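Local coordinates for protein type I modular polyketide synthase (Streptomyces albus subsp. albus, PDB 6IYT) that probably selects ethylmalonyl-coenzyme A as extender unit and transfers its acyl group during assembly of the polyketide salinomycin, at residues A[414-419]-A[439-444]; A[120-125]-A[389-394]; A[44-49]-A[91-96]; A[283-288]-A[404-409]; A[87-92]-A[112-117]. One frame throughout, in Å; residues are numbered along the deposited sequence.

Contact 1. Residues A[414-419]-A[439-444]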
# COMPACT_ATOMS: atom_id res chain seq x y z
N GLU A 414 -10.91 -16.00 -6.16
CA GLU A 414 -11.19 -14.91 -5.22
C GLU A 414 -9.96 -14.61 -4.40
O GLU A 414 -9.38 -15.52 -3.81
CB GLU A 414 -12.30 -15.31 -4.26
CG GLU A 414 -13.66 -14.75 -4.63
CD GLU A 414 -14.46 -14.35 -3.40
OE1 GLU A 414 -14.04 -14.69 -2.27
OE2 GLU A 414 -15.49 -13.66 -3.57
N VAL A 415 -9.58 -13.33 -4.32
CA VAL A 415 -8.50 -12.91 -3.41
C VAL A 415 -8.92 -11.67 -2.62
O VAL A 415 -9.92 -11.04 -2.95
CB VAL A 415 -7.20 -12.57 -4.19
CG1 VAL A 415 -6.80 -13.72 -5.09
CG2 VAL A 415 -7.38 -11.29 -5.02
N LEU A 416 -8.20 -11.37 -1.53
CA LEU A 416 -8.38 -10.09 -0.82
C LEU A 416 -7.32 -9.10 -1.29
O LEU A 416 -6.13 -9.43 -1.31
CB LEU A 416 -8.26 -10.30 0.68
CG LEU A 416 -8.19 -9.03 1.52
CD1 LEU A 416 -9.50 -8.29 1.53
CD2 LEU A 416 -7.76 -9.38 2.93
N ALA A 417 -7.77 -7.96 -1.76
CA ALA A 417 -6.89 -6.87 -2.16
C ALA A 417 -7.16 -5.67 -1.28
O ALA A 417 -8.24 -5.07 -1.35
CB ALA A 417 -7.10 -6.54 -3.62
N GLN A 418 -6.27 -5.43 -0.34
CA GLN A 418 -6.55 -4.57 0.78
C GLN A 418 -5.53 -3.45 0.77
O GLN A 418 -4.36 -3.70 0.75
CB GLN A 418 -6.41 -5.37 2.06
CG GLN A 418 -6.62 -4.55 3.28
CD GLN A 418 -7.99 -4.04 3.36
OE1 GLN A 418 -8.94 -4.81 3.26
NE2 GLN A 418 -8.13 -2.72 3.44
N GLY A 419 -6.01 -2.21 0.80
CA GLY A 419 -5.14 -1.04 1.01
C GLY A 419 -4.88 -0.75 2.49
O GLY A 419 -5.41 -1.43 3.37
N TRP A 439 -9.66 -8.59 8.32
CA TRP A 439 -10.05 -9.61 9.31
C TRP A 439 -11.43 -10.18 9.00
O TRP A 439 -11.65 -11.39 9.12
CB TRP A 439 -10.03 -9.02 10.72
CG TRP A 439 -10.50 -9.99 11.82
CD1 TRP A 439 -9.81 -11.08 12.34
CD2 TRP A 439 -11.78 -10.00 12.44
NE1 TRP A 439 -10.55 -11.68 13.34
CE2 TRP A 439 -11.78 -11.06 13.39
CE3 TRP A 439 -12.91 -9.20 12.34
CZ2 TRP A 439 -12.88 -11.32 14.19
CZ3 TRP A 439 -14.00 -9.46 13.15
CH2 TRP A 439 -13.96 -10.49 14.09
N THR A 440 -12.36 -9.32 8.57
CA THR A 440 -13.71 -9.81 8.30
C THR A 440 -13.71 -10.73 7.11
O THR A 440 -14.64 -11.52 6.95
CB THR A 440 -14.74 -8.69 8.08
OG1 THR A 440 -14.32 -7.87 6.99
CG2 THR A 440 -14.95 -7.86 9.36
N ARG A 441 -12.66 -10.66 6.29
CA ARG A 441 -12.50 -11.58 5.14
C ARG A 441 -11.59 -12.76 5.46
O ARG A 441 -11.29 -13.57 4.57
CB ARG A 441 -11.95 -10.85 3.91
CG ARG A 441 -12.87 -9.78 3.35
CD ARG A 441 -13.79 -10.31 2.26
NE ARG A 441 -13.11 -11.18 1.29
CZ ARG A 441 -12.52 -10.77 0.17
NH1 ARG A 441 -12.40 -9.48 -0.10
NH2 ARG A 441 -11.93 -11.65 -0.60
N GLY A 442 -11.10 -12.85 6.70
CA GLY A 442 -10.48 -14.09 7.18
C GLY A 442 -9.00 -13.98 7.50
O GLY A 442 -8.35 -14.97 7.84
N VAL A 443 -8.45 -12.77 7.41
CA VAL A 443 -7.07 -12.56 7.69
C VAL A 443 -6.88 -12.68 9.20
O VAL A 443 -7.58 -12.01 9.97
CB VAL A 443 -6.58 -11.18 7.21
CG1 VAL A 443 -5.19 -10.88 7.76
CG2 VAL A 443 -6.57 -11.11 5.69
N ALA A 444 -5.95 -13.53 9.61
CA ALA A 444 -5.57 -13.62 11.01
C ALA A 444 -4.98 -12.29 11.45
O ALA A 444 -3.99 -11.86 10.92
CB ALA A 444 -4.55 -14.73 11.21
O HOH W 1 -10.70 -7.70 -2.34
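R441 reaches from the end of helix 428-439 to the backbone at V415, on the edge of the parallel beta sheet. One direct hydrogen bond joins the two segments. R441 NH2 gives it to V415 O over 3.2 Å, nearly straight at 160°. V415 O lies in the guanidinium plane, but NH2 comes from above the carbonyl plane and misses the lone pairs. The R441 chain bends at chi2 (-92°) and chi3 (-44°). It crosses L416 at a slant and brings the guanidinium to V415 O.

A water adds a second polar route. It accepts from A417 N at 3.0 Å, and more weakly from R441 NH1. It also gives a weak bond to V415 O.

Charge contributes without a salt bridge. E414 OE1 is 4.1 Å from R441 NH2, well out of the guanidinium plane.

The apolar part belongs to L416. Its side chain lies over one guanidinium face, with CD1 3.5 Å from R441 NH1. Its other branch, CD2, meets V443 CG2 at 3.5 Å, a tight carbon pair. V443 follows G442, whose positive phi closes a Schellman motif at the helix end.

R441 NE has a weak bond to S116 OG. The guanidinium is therefore held at its edge by oxygens and on one face by carbon. Its charge is probably eased by E414 and the V415 carbonyl.

Contact 2. Residues A[120-125]-A[389-394]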
# COMPACT_ATOMS: atom_id res chain seq x y z
N LYS A 120 -1.48 -17.59 1.15
CA LYS A 120 -0.35 -16.80 1.57
C LYS A 120 -0.60 -15.30 1.35
O LYS A 120 -1.47 -14.91 0.57
CB LYS A 120 0.87 -17.25 0.82
CG LYS A 120 1.29 -18.67 1.21
CD LYS A 120 2.13 -19.32 0.12
CE LYS A 120 3.56 -18.87 0.20
NZ LYS A 120 4.47 -19.90 -0.39
N THR A 121 0.25 -14.50 1.99
CA THR A 121 0.11 -13.04 2.03
C THR A 121 1.30 -12.42 1.33
O THR A 121 2.45 -12.81 1.59
CB THR A 121 0.11 -12.52 3.48
OG1 THR A 121 -1.07 -12.98 4.17
CG2 THR A 121 0.15 -11.01 3.51
N VAL A 122 1.02 -11.54 0.37
CA VAL A 122 2.06 -10.77 -0.27
C VAL A 122 1.84 -9.29 -0.03
O VAL A 122 0.72 -8.82 -0.07
CB VAL A 122 2.12 -11.06 -1.78
CG1 VAL A 122 0.76 -10.88 -2.44
CG2 VAL A 122 3.15 -10.22 -2.45
N PHE A 123 2.92 -8.57 0.32
CA PHE A 123 2.85 -7.12 0.42
C PHE A 123 3.21 -6.47 -0.89
O PHE A 123 4.23 -6.84 -1.55
CB PHE A 123 3.74 -6.58 1.52
CG PHE A 123 3.11 -6.63 2.90
CD1 PHE A 123 2.33 -7.70 3.29
CD2 PHE A 123 3.27 -5.59 3.77
CE1 PHE A 123 1.71 -7.71 4.53
CE2 PHE A 123 2.67 -5.61 5.03
CZ PHE A 123 1.91 -6.68 5.40
N VAL A 124 2.41 -5.47 -1.24
CA VAL A 124 2.45 -4.80 -2.53
C VAL A 124 2.88 -3.34 -2.29
O VAL A 124 2.27 -2.63 -1.52
CB VAL A 124 1.07 -4.80 -3.20
CG1 VAL A 124 1.10 -4.06 -4.53
CG2 VAL A 124 0.55 -6.22 -3.36
N PHE A 125 3.87 -2.90 -3.05
CA PHE A 125 4.45 -1.58 -2.89
C PHE A 125 4.40 -0.85 -4.21
O PHE A 125 5.15 -1.17 -5.15
CB PHE A 125 5.91 -1.72 -2.45
CG PHE A 125 6.08 -2.38 -1.12
CD1 PHE A 125 6.14 -3.77 -1.01
CD2 PHE A 125 6.03 -1.62 0.06
CE1 PHE A 125 6.26 -4.37 0.24
CE2 PHE A 125 6.13 -2.22 1.30
CZ PHE A 125 6.19 -3.59 1.39
N ASP A 389 -3.50 -15.46 -1.68
CA ASP A 389 -4.80 -14.81 -1.81
C ASP A 389 -5.01 -13.63 -0.88
O ASP A 389 -6.11 -13.12 -0.78
CB ASP A 389 -5.97 -15.83 -1.68
CG ASP A 389 -6.07 -16.44 -0.28
OD1 ASP A 389 -5.21 -16.13 0.59
OD2 ASP A 389 -6.96 -17.32 -0.07
N VAL A 390 -3.95 -13.11 -0.28
CA VAL A 390 -4.05 -11.91 0.52
C VAL A 390 -2.98 -10.97 -0.00
O VAL A 390 -1.79 -11.26 0.12
CB VAL A 390 -3.80 -12.16 2.05
CG1 VAL A 390 -3.83 -10.85 2.83
CG2 VAL A 390 -4.86 -13.13 2.62
N PHE A 391 -3.42 -9.83 -0.52
CA PHE A 391 -2.54 -8.85 -1.11
C PHE A 391 -2.72 -7.60 -0.31
O PHE A 391 -3.82 -7.03 -0.32
CB PHE A 391 -2.93 -8.56 -2.56
CG PHE A 391 -2.64 -9.71 -3.52
CD1 PHE A 391 -3.42 -10.85 -3.50
CD2 PHE A 391 -1.69 -9.58 -4.51
CE1 PHE A 391 -3.22 -11.86 -4.44
CE2 PHE A 391 -1.39 -10.66 -5.34
CZ PHE A 391 -2.16 -11.80 -5.30
N VAL A 392 -1.68 -7.15 0.37
CA VAL A 392 -1.80 -5.96 1.21
C VAL A 392 -0.99 -4.85 0.58
O VAL A 392 0.22 -4.98 0.41
CB VAL A 392 -1.27 -6.24 2.63
CG1 VAL A 392 -1.20 -4.95 3.46
CG2 VAL A 392 -2.09 -7.30 3.31
N GLU A 393 -1.66 -3.80 0.12
CA GLU A 393 -0.96 -2.68 -0.48
C GLU A 393 -0.54 -1.70 0.60
O GLU A 393 -1.37 -1.07 1.24
CB GLU A 393 -1.79 -2.02 -1.60
CG GLU A 393 -1.01 -0.94 -2.35
CD GLU A 393 -1.86 -0.16 -3.32
OE1 GLU A 393 -2.55 -0.80 -4.15
OE2 GLU A 393 -1.78 1.10 -3.31
N SER A 394 0.76 -1.64 0.83
CA SER A 394 1.36 -0.88 1.91
C SER A 394 1.58 0.59 1.50
O SER A 394 2.73 1.04 1.36
CB SER A 394 2.69 -1.53 2.30
OG SER A 394 3.22 -0.98 3.50
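V124 and V392 bury the most surface here, with S394 next. They sit on neighbouring parallel strands, 120-125 and 388-393, inside the parallel beta sheet of the acyltransferase core.

V124 N gives a hydrogen bond to V392 O at 2.8 Å. V124 O turns to the same neighbouring segment and accepts from S394 N at 3.0 Å. V124 CG2 stands at the edge of the F391 ring, 4.2 Å from F391 CD2. V122 CG1 covers a face of the same ring, in a CH-pi contact 3.8 Å from its centroid.

V392 N bonds to V122 O. V392 CB lies over one face of the F123 ring, 4.1 Å from the centroid and shifted toward the rim. With CG1 anti to the backbone N (chi1 172°), V392 runs alongside F123 and reaches F123 CZ.

S394 is the first residue after the strand. Its CB approaches F125 CE2 to 3.6 Å, while its OG is bonded to M192 O. The F125 side chain also touches residues of a GxSxG sequence (G211 to G215), consistent with the nucleophile elbow expected of acyltransferases.

Backbone amides and carbonyls satisfy each other here, and CH-pi contacts pack both faces. The result is a mainly apolar seam that sets the strand ends near the probable elbow.

Contact 3. Residues A[44-49]-A[91-96]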
# COMPACT_ATOMS: atom_id res chain seq x y z
N PRO A 44 -12.09 -0.50 18.42
CA PRO A 44 -12.90 -1.50 17.71
C PRO A 44 -13.58 -2.48 18.65
O PRO A 44 -12.98 -2.94 19.60
CB PRO A 44 -11.86 -2.24 16.87
CG PRO A 44 -10.66 -2.28 17.76
CD PRO A 44 -10.69 -0.94 18.52
N TRP A 45 -14.85 -2.79 18.36
CA TRP A 45 -15.53 -3.89 18.98
C TRP A 45 -15.74 -4.97 17.90
O TRP A 45 -16.48 -4.73 16.92
CB TRP A 45 -16.91 -3.45 19.47
CG TRP A 45 -16.93 -2.73 20.75
CD1 TRP A 45 -15.84 -2.32 21.49
CD2 TRP A 45 -18.09 -2.38 21.50
NE1 TRP A 45 -16.27 -1.66 22.62
CE2 TRP A 45 -17.64 -1.69 22.66
CE3 TRP A 45 -19.48 -2.56 21.31
CZ2 TRP A 45 -18.53 -1.19 23.61
CZ3 TRP A 45 -20.34 -2.08 22.25
CH2 TRP A 45 -19.88 -1.40 23.40
N ILE A 46 -15.05 -6.10 18.03
CA ILE A 46 -15.12 -7.13 17.01
C ILE A 46 -16.12 -8.19 17.45
O ILE A 46 -16.32 -8.38 18.62
CB ILE A 46 -13.76 -7.76 16.67
CG1 ILE A 46 -13.27 -8.64 17.79
CG2 ILE A 46 -12.73 -6.68 16.37
CD1 ILE A 46 -12.02 -9.38 17.44
N VAL A 47 -16.95 -8.63 16.51
CA VAL A 47 -18.01 -9.62 16.78
C VAL A 47 -17.99 -10.69 15.70
O VAL A 47 -17.79 -10.38 14.52
CB VAL A 47 -19.41 -8.93 16.78
CG1 VAL A 47 -20.46 -9.81 17.42
CG2 VAL A 47 -19.34 -7.61 17.49
N SER A 48 -18.27 -11.95 16.06
CA SER A 48 -18.35 -12.99 15.06
C SER A 48 -19.27 -14.10 15.49
O SER A 48 -19.58 -14.27 16.69
CB SER A 48 -16.96 -13.57 14.75
OG SER A 48 -16.43 -14.28 15.87
N ALA A 49 -19.78 -14.80 14.50
CA ALA A 49 -20.76 -15.89 14.72
C ALA A 49 -20.74 -16.81 13.52
O ALA A 49 -19.94 -16.63 12.61
CB ALA A 49 -22.15 -15.31 14.92
N ARG A 91 -18.43 -12.07 10.40
CA ARG A 91 -17.67 -11.14 11.22
C ARG A 91 -18.10 -9.72 11.01
O ARG A 91 -18.48 -9.34 9.92
CB ARG A 91 -16.17 -11.30 10.91
CG ARG A 91 -15.61 -12.65 11.28
CD ARG A 91 -14.15 -12.77 10.87
NE ARG A 91 -13.66 -14.08 11.19
CZ ARG A 91 -12.39 -14.47 11.15
NH1 ARG A 91 -11.44 -13.67 10.68
NH2 ARG A 91 -12.09 -15.76 11.42
N ALA A 92 -18.05 -8.93 12.07
CA ALA A 92 -18.27 -7.50 11.97
C ALA A 92 -17.36 -6.76 12.91
O ALA A 92 -16.98 -7.28 13.97
CB ALA A 92 -19.71 -7.15 12.25
N VAL A 93 -17.11 -5.49 12.58
CA VAL A 93 -16.39 -4.61 13.46
C VAL A 93 -17.13 -3.28 13.57
O VAL A 93 -17.51 -2.68 12.56
CB VAL A 93 -14.98 -4.37 12.96
CG1 VAL A 93 -14.24 -3.43 13.88
CG2 VAL A 93 -14.25 -5.71 12.78
N VAL A 94 -17.33 -2.84 14.80
CA VAL A 94 -17.84 -1.53 15.09
C VAL A 94 -16.71 -0.64 15.61
O VAL A 94 -15.93 -1.07 16.46
CB VAL A 94 -18.94 -1.63 16.19
CG1 VAL A 94 -19.60 -0.30 16.40
CG2 VAL A 94 -19.97 -2.66 15.80
N LEU A 95 -16.74 0.64 15.23
CA LEU A 95 -15.74 1.63 15.67
C LEU A 95 -16.40 2.79 16.38
O LEU A 95 -17.49 3.21 16.00
CB LEU A 95 -14.94 2.16 14.49
CG LEU A 95 -14.25 1.10 13.61
CD1 LEU A 95 -13.59 1.80 12.45
CD2 LEU A 95 -13.24 0.30 14.40
N GLY A 96 -15.77 3.26 17.46
CA GLY A 96 -16.25 4.43 18.17
C GLY A 96 -15.45 4.68 19.42
O GLY A 96 -14.53 3.95 19.74
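P44, I46 and V93 meet on one face of an antiparallel pair, strands 43-49 and 90-96. Four backbone hydrogen bonds join W45 to V94 and V47 to A92, two per pair. The shortest is W45 N to V94 O, 2.8 Å.

V93 sits between two partners. Its CG1, anti to the backbone N at chi1 179°, meets P44 CB at 4.0 Å. Its CG2 lies beside I46 CG2, also at 4.0 Å, and the two side chains point the same way. I46 has chi1 72°, which sets CG1 between its own N and carbonyl carbon and turns CG2 to V93. P44 CB also touches L95 CD2 at 3.8 Å.

Further along this face, S48 CB packs on R91 CG at 3.8 Å. S48 OG bonds to F88 N. R91 runs fully extended from CG to NE. That carries its guanidinium out from this face of the sheet, where NE bonds to F88 O and NH1 to W439 O. It also forms a cation-pi contact with W439.

On the other face W45 bends away, and its NE1 bonds to A74 O. The strand pair is thus apolar at its middle, and its polar side chains spend their hydrogen bonds on outside backbone atoms.

Contact 4. Residues A[283-288]-A[404-409]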
# COMPACT_ATOMS: atom_id res chain seq x y z
N GLY A 283 -3.52 -4.54 -14.98
CA GLY A 283 -4.60 -5.52 -15.00
C GLY A 283 -5.16 -5.64 -16.39
O GLY A 283 -4.69 -4.94 -17.31
N PRO A 284 -6.21 -6.48 -16.57
CA PRO A 284 -6.65 -6.79 -17.93
C PRO A 284 -7.17 -5.56 -18.64
O PRO A 284 -7.12 -5.48 -19.89
CB PRO A 284 -7.79 -7.80 -17.74
CG PRO A 284 -7.72 -8.24 -16.33
CD PRO A 284 -6.69 -7.46 -15.58
N ARG A 285 -7.57 -4.55 -17.86
CA ARG A 285 -8.12 -3.34 -18.42
C ARG A 285 -7.50 -2.12 -17.78
O ARG A 285 -8.11 -1.06 -17.73
CB ARG A 285 -9.64 -3.31 -18.26
CG ARG A 285 -10.33 -4.46 -18.97
CD ARG A 285 -11.48 -3.97 -19.83
NE ARG A 285 -12.47 -5.02 -20.05
CZ ARG A 285 -12.30 -6.06 -20.87
NH1 ARG A 285 -13.24 -6.99 -20.96
NH2 ARG A 285 -11.21 -6.16 -21.61
N SER A 286 -6.24 -2.23 -17.42
CA SER A 286 -5.57 -1.17 -16.74
C SER A 286 -4.08 -1.15 -17.13
O SER A 286 -3.34 -2.07 -16.78
CB SER A 286 -5.70 -1.38 -15.23
OG SER A 286 -4.87 -0.49 -14.56
N VAL A 287 -3.65 -0.10 -17.82
CA VAL A 287 -2.23 0.04 -18.23
C VAL A 287 -1.76 1.46 -17.97
O VAL A 287 -2.54 2.31 -17.54
CB VAL A 287 -1.99 -0.29 -19.73
CG1 VAL A 287 -2.52 -1.69 -20.07
CG2 VAL A 287 -2.60 0.77 -20.64
N THR A 288 -0.45 1.66 -18.01
CA THR A 288 0.13 2.98 -17.97
C THR A 288 0.90 3.24 -19.27
O THR A 288 1.38 2.37 -19.84
CB THR A 288 1.11 3.15 -16.80
OG1 THR A 288 2.10 2.16 -16.90
CG2 THR A 288 0.40 2.96 -15.47
N ILE A 404 -5.47 -5.75 -9.07
CA ILE A 404 -5.35 -7.06 -8.51
C ILE A 404 -6.70 -7.80 -8.57
O ILE A 404 -6.76 -8.94 -8.98
CB ILE A 404 -4.83 -7.01 -7.05
CG1 ILE A 404 -3.38 -6.49 -7.05
CG2 ILE A 404 -4.89 -8.38 -6.41
CD1 ILE A 404 -2.91 -6.01 -5.70
N SER A 405 -7.77 -7.14 -8.11
CA SER A 405 -9.12 -7.76 -8.15
C SER A 405 -9.54 -8.10 -9.58
O SER A 405 -10.01 -9.21 -9.86
CB SER A 405 -10.16 -6.83 -7.53
OG SER A 405 -9.77 -6.51 -6.22
N GLU A 406 -9.33 -7.15 -10.49
CA GLU A 406 -9.67 -7.35 -11.94
C GLU A 406 -8.92 -8.56 -12.54
O GLU A 406 -9.49 -9.38 -13.30
CB GLU A 406 -9.29 -6.10 -12.72
CG GLU A 406 -10.46 -5.25 -13.19
CD GLU A 406 -10.09 -4.36 -14.38
OE1 GLU A 406 -8.95 -4.52 -14.93
OE2 GLU A 406 -10.91 -3.50 -14.75
N THR A 407 -7.64 -8.67 -12.22
CA THR A 407 -6.85 -9.83 -12.64
C THR A 407 -7.35 -11.12 -12.01
O THR A 407 -7.49 -12.14 -12.69
CB THR A 407 -5.36 -9.63 -12.27
OG1 THR A 407 -4.86 -8.43 -12.89
CG2 THR A 407 -4.53 -10.82 -12.69
N SER A 408 -7.62 -11.10 -10.70
CA SER A 408 -8.14 -12.30 -10.02
C SER A 408 -9.48 -12.76 -10.66
O SER A 408 -9.71 -13.94 -10.84
CB SER A 408 -8.32 -12.07 -8.53
OG SER A 408 -9.50 -11.34 -8.27
N ASP A 409 -10.31 -11.81 -11.07
CA ASP A 409 -11.58 -12.13 -11.75
C ASP A 409 -11.34 -12.81 -13.10
O ASP A 409 -12.01 -13.78 -13.45
CB ASP A 409 -12.41 -10.86 -11.95
CG ASP A 409 -12.99 -10.34 -10.67
OD1 ASP A 409 -12.94 -11.06 -9.64
OD2 ASP A 409 -13.42 -9.16 -10.66
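E406 projects from helix 401-411 to the turn at P284 and R285. Its CB is 4.1 Å from P284 CD, at the near side of the proline ring. Its first torsion, chi1 -108°, is off the staggered values. Beyond CG the chain is extended, and CG leads past the proline. CD comes to 4.0 Å from R285 CB. The carboxylate then ends over the start of R285. OE1 accepts a hydrogen bond from R285 N at 3.2 Å. This bond is bent, with 137° at the hydrogen. It uses the syn side of the carboxylate and lies 24° out of its plane. OE2 touches R285 CB at 3.7 Å. The R285 side chain leads off, so its charge makes no salt bridge with E406.

The helix backbone shares in the contact. E406 O is 3.7 Å from P284 CG. The next residue, T407, crosses the proline at about a right angle, with OG1 3.4 Å from P284 CD. That hydroxyl is bonded to G403 O within the helix. P284 is therefore seated on the helix surface, with the carboxylate of E406 reaching beyond it.

G283 and S286 bond to each other in both directions, N to O. This makes P284 and R285 the two-residue loop of a beta hairpin, between strands 276-283 and 286-291. The strand order 4-1-3-2 from 251 to 312 fits the ferredoxin-like small subdomain of acyltransferases. Here its hairpin loop rests on a helix that follows a strand of the large, hydrolase-like subdomain.

Contact 5. Residues A[87-92]-A[112-117]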
# COMPACT_ATOMS: atom_id res chain seq x y z
N ALA A 87 -12.95 -16.31 17.00
CA ALA A 87 -13.34 -15.75 15.71
C ALA A 87 -14.02 -16.81 14.83
O ALA A 87 -13.34 -17.55 14.11
CB ALA A 87 -12.14 -15.16 15.00
N PHE A 88 -15.34 -16.75 14.76
CA PHE A 88 -16.10 -17.56 13.83
C PHE A 88 -16.21 -16.88 12.44
O PHE A 88 -15.65 -15.79 12.21
CB PHE A 88 -17.48 -17.82 14.40
CG PHE A 88 -17.46 -18.59 15.69
CD1 PHE A 88 -16.76 -19.77 15.80
CD2 PHE A 88 -18.15 -18.12 16.80
CE1 PHE A 88 -16.66 -20.43 17.02
CE2 PHE A 88 -18.12 -18.82 18.00
CZ PHE A 88 -17.37 -19.97 18.11
N GLU A 89 -16.92 -17.54 11.53
CA GLU A 89 -16.86 -17.23 10.09
C GLU A 89 -17.47 -15.86 9.69
O GLU A 89 -16.94 -15.17 8.81
CB GLU A 89 -17.53 -18.38 9.29
CG GLU A 89 -17.58 -18.19 7.77
CD GLU A 89 -18.20 -19.40 7.02
OE1 GLU A 89 -19.00 -20.15 7.61
OE2 GLU A 89 -17.95 -19.55 5.81
N HIS A 90 -18.62 -15.51 10.27
CA HIS A 90 -19.32 -14.28 9.92
C HIS A 90 -18.90 -13.20 10.92
O HIS A 90 -19.03 -13.39 12.15
CB HIS A 90 -20.83 -14.47 9.99
CG HIS A 90 -21.38 -15.38 8.93
ND1 HIS A 90 -22.13 -14.92 7.87
CD2 HIS A 90 -21.15 -16.70 8.68
CE1 HIS A 90 -22.41 -15.93 7.06
NE2 HIS A 90 -21.82 -17.02 7.53
N ARG A 91 -18.43 -12.07 10.40
CA ARG A 91 -17.67 -11.14 11.22
C ARG A 91 -18.10 -9.72 11.01
O ARG A 91 -18.48 -9.34 9.92
CB ARG A 91 -16.17 -11.30 10.91
CG ARG A 91 -15.61 -12.65 11.28
CD ARG A 91 -14.15 -12.77 10.87
NE ARG A 91 -13.66 -14.08 11.19
CZ ARG A 91 -12.39 -14.47 11.15
NH1 ARG A 91 -11.44 -13.67 10.68
NH2 ARG A 91 -12.09 -15.76 11.42
N ALA A 92 -18.05 -8.93 12.07
CA ALA A 92 -18.27 -7.50 11.97
C ALA A 92 -17.36 -6.76 12.91
O ALA A 92 -16.98 -7.28 13.97
CB ALA A 92 -19.71 -7.15 12.25
N ALA A 112 -18.33 -5.37 7.73
CA ALA A 112 -18.83 -6.72 7.93
C ALA A 112 -18.42 -7.58 6.79
O ALA A 112 -18.28 -7.11 5.64
CB ALA A 112 -20.33 -6.73 8.10
N GLY A 113 -18.21 -8.85 7.06
CA GLY A 113 -17.81 -9.76 6.01
C GLY A 113 -17.83 -11.21 6.43
O GLY A 113 -18.20 -11.54 7.55
N VAL A 114 -17.46 -12.09 5.51
CA VAL A 114 -17.44 -13.51 5.80
C VAL A 114 -16.05 -14.05 5.49
O VAL A 114 -15.46 -13.69 4.48
CB VAL A 114 -18.50 -14.27 4.95
CG1 VAL A 114 -18.42 -15.75 5.21
CG2 VAL A 114 -19.90 -13.74 5.25
N SER A 115 -15.49 -14.81 6.42
CA SER A 115 -14.13 -15.31 6.29
C SER A 115 -14.02 -16.22 5.06
O SER A 115 -14.90 -17.08 4.83
CB SER A 115 -13.71 -16.05 7.55
OG SER A 115 -12.37 -16.45 7.47
N SER A 116 -13.04 -15.92 4.20
CA SER A 116 -12.92 -16.60 2.91
C SER A 116 -11.48 -16.91 2.49
O SER A 116 -11.28 -17.81 1.70
CB SER A 116 -13.59 -15.80 1.81
OG SER A 116 -12.93 -14.56 1.60
N VAL A 117 -10.50 -16.07 2.88
CA VAL A 117 -9.09 -16.33 2.47
C VAL A 117 -8.45 -17.49 3.22
O VAL A 117 -8.81 -17.78 4.35
CB VAL A 117 -8.20 -15.09 2.65
CG1 VAL A 117 -8.75 -13.94 1.86
CG2 VAL A 117 -8.04 -14.74 4.11
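R91 and G113 pair in a three-stranded antiparallel beta sheet, in a region consistent with the linker that precedes the acyltransferase in polyketide synthases. They form a hydrogen-bonded pair, with R91 N to G113 O and G113 N to R91 O both at 2.9 Å. H90 with V114 and A92 with A112 are the non-hydrogen-bonded pairs beside it. E89 and H90 both face A49 on strand 43-49, the other neighbour of strand 90-96, a classic beta bulge. Just beyond, S115 N bonds to E89 O at 2.8 Å and nearly straight, 171°, which extends the strand contact.

V114 divides its two methyls. CG1 meets E89 CG at 3.6 Å and also stands over one face of the H90 ring, toward its rim. CG2 is 3.6 Å from H90 ND1, and the H90 and V114 side chains run side by side in the same direction. The E89 chain is extended, with CG anti to its N (chi1 179°), and crosses V114 at a slant. At the far end A92 CB touches A112 CB.

On the other face of the strands the R91 guanidinium is sandwiched by carbon. A87 CB lies on one side, 3.5 Å above the plane. S115 CB sits 4.0 Å above the opposite face, over its centre.

How the contacts relate
Contacts 3 and 5 share R91 and A92 and build one antiparallel sheet. Contacts 1 and 2 meet in the parallel sheet, where L416 N lies 2.8 Å from D389 O. Contact 1 lies between the two sheets. W439 O is 2.8 Å from R91 NH1, and R441 O is 3.0 Å from S116 N of contact 5. Helix 401-411 of contact 4 packs on the parallel sheet: I404 on F391 and V415, S408 on V415, S405 on A417. Contacts 3 and 4 are farthest apart, with centres about 31 Å apart. F125 of contact 2 touches the probable nucleophile elbow.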